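PTS-dependent dihydroxyacetone kinase, ADP-binding subunit DhaL (Lactococcus lactis subsp. lactis, PDB 3CR3) binds ADP with magnesium, takes up a phosphoryl group from DhaM to form ATP, and passes it on to dihydroxyacetone held by DhaK. Local coordinates at residues K92-I95 against E96-T100. Sequence-based numbering, arbitrary orientation.
Sequences KTAI and ETLDT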
loop_
_atom_site.group_PDB
_atom_site.type_symbol
_atom_site.label_atom_id
_atom_site.label_comp_id
_atom_site.label_asym_id
_atom_site.label_seq_id
_atom_site.Cartn_x
_atom_site.Cartn_y
_atom_site.Cartn_z
ATOM N N LYS A 92 25.258 -16.666 21.619
ATOM C CA LYS A 92 25.697 -15.894 22.778
ATOM C C LYS A 92 25.657 -16.742 24.060
ATOM O O LYS A 92 26.612 -16.734 24.846
ATOM C CB LYS A 92 24.900 -14.592 22.904
ATOM C CG LYS A 92 25.059 -13.669 21.695
ATOM C CD LYS A 92 24.075 -12.496 21.735
ATOM C CE LYS A 92 23.543 -12.126 20.335
ATOM N NZ LYS A 92 24.341 -11.084 19.633
ATOM N N THR A 93 24.579 -17.498 24.248
ATOM C CA THR A 93 24.475 -18.421 25.390
ATOM C C THR A 93 25.611 -19.464 25.395
ATOM O O THR A 93 26.211 -19.715 26.439
ATOM C CB THR A 93 23.083 -19.121 25.444
ATOM O OG1 THR A 93 22.048 -18.134 25.501
ATOM C CG2 THR A 93 22.963 -20.025 26.659
ATOM N N ALA A 94 25.917 -20.030 24.223
ATOM C CA ALA A 94 26.945 -21.076 24.073
ATOM C C ALA A 94 28.367 -20.702 24.520
ATOM O O ALA A 94 29.192 -21.597 24.771
ATOM C CB ALA A 94 26.981 -21.594 22.637
ATOM N N ILE A 95 28.660 -19.402 24.608
ATOM C CA ILE A 95 29.976 -18.951 25.078
ATOM C C ILE A 95 30.162 -19.387 26.525
ATOM O O ILE A 95 31.263 -19.731 26.934
ATOM C CB ILE A 95 30.161 -17.413 24.978
ATOM C CG1 ILE A 95 29.774 -16.893 23.589
ATOM C CG2 ILE A 95 31.610 -17.004 25.311
ATOM C CD1 ILE A 95 29.644 -15.363 23.539
ATOM N N GLU A 96 29.059 -19.428 27.271
ATOM C CA GLU A 96 29.090 -19.695 28.699
ATOM C C GLU A 96 28.581 -21.079 29.096
ATOM O O GLU A 96 29.075 -21.659 30.059
ATOM C CB GLU A 96 28.314 -18.611 29.439
ATOM C CG GLU A 96 28.813 -17.172 29.129
ATOM C CD GLU A 96 30.229 -16.867 29.637
ATOM O OE1 GLU A 96 30.826 -17.697 30.370
ATOM O OE2 GLU A 96 30.740 -15.771 29.305
ATOM N N THR A 97 27.601 -21.600 28.357
ATOM C CA THR A 97 27.010 -22.908 28.647
ATOM C C THR A 97 26.481 -23.605 27.396
ATOM O O THR A 97 25.925 -22.960 26.507
ATOM C CB THR A 97 25.865 -22.833 29.714
ATOM O OG1 THR A 97 25.413 -24.154 30.035
ATOM C CG2 THR A 97 24.671 -22.006 29.237
ATOM N N LEU A 98 26.657 -24.925 27.349
ATOM C CA LEU A 98 26.107 -25.739 26.273
ATOM C C LEU A 98 24.966 -26.635 26.779
ATOM O O LEU A 98 24.532 -27.541 26.082
ATOM C CB LEU A 98 27.206 -26.536 25.551
ATOM C CG LEU A 98 28.329 -25.713 24.889
ATOM C CD1 LEU A 98 29.499 -26.581 24.433
ATOM C CD2 LEU A 98 27.787 -24.915 23.726
ATOM N N ASP A 99 24.468 -26.351 27.984
ATOM C CA ASP A 99 23.250 -27.002 28.480
ATOM C C ASP A 99 22.124 -26.871 27.454
ATOM O O ASP A 99 21.807 -25.768 27.001
ATOM C CB ASP A 99 22.803 -26.402 29.816
ATOM C CG ASP A 99 21.538 -27.056 30.351
ATOM O OD1 ASP A 99 21.632 -27.902 31.265
ATOM O OD2 ASP A 99 20.451 -26.755 29.842
ATOM N N THR A 100 21.518 -28.001 27.109
ATOM C CA THR A 100 20.540 -28.061 26.026
ATOM C C THR A 100 19.303 -27.201 26.288
ATOM O O THR A 100 18.908 -26.424 25.415
ATOM C CB THR A 100 20.191 -29.530 25.677
ATOM O OG1 THR A 100 21.408 -30.244 25.412
ATOM C CG2 THR A 100 19.281 -29.624 24.456
#
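Near the end of helix 79-94, Thr-93 O accepts two backbone N-H groups, from Glu-96 and Thr-97, and the chain then turns through an ST turn at Thr-97 into the N-cap of helix 100-115, a helix-to-helix connection on the surface of this all-helical subunit. The bond from Thr-97 N to Thr-93 O is 3.0 Å long and fairly straight (162°), whereas Glu-96 N reaches the same oxygen from above the carbonyl plane. Thr-97 itself is extended, and its O receives a CA-H...O contact of 3.2 Å from Ala-94 CA.

Apolar contacts join the two segments as well. Thr-93 and Thr-97 lie side by side, their CG2 methyls 3.7 Å apart; threonine suits position 93 because its methyl faces Thr-97 while its hydroxyl hydrogen-bonds to Ala-89 O. Ala-94, small enough to sit beside the returning chain, meets Leu-98 CD2 through CB at 3.6 Å; both also touch helix 60-74.

Polar side chains shape the exit. The first torsion of Thr-97 (chi1 -175°) swings OG1 to the side of the carbonyl carbon, toward the onward chain, where it accepts from Asp-99 N. A valine in its place would probably leave that N-H without its acceptor and the turn less firmly set. Asp-99 suits the N-cap because its short carboxylate can reach a first-turn amide that lacks a preceding-turn carbonyl: OD2 accepts from Glu-102 N.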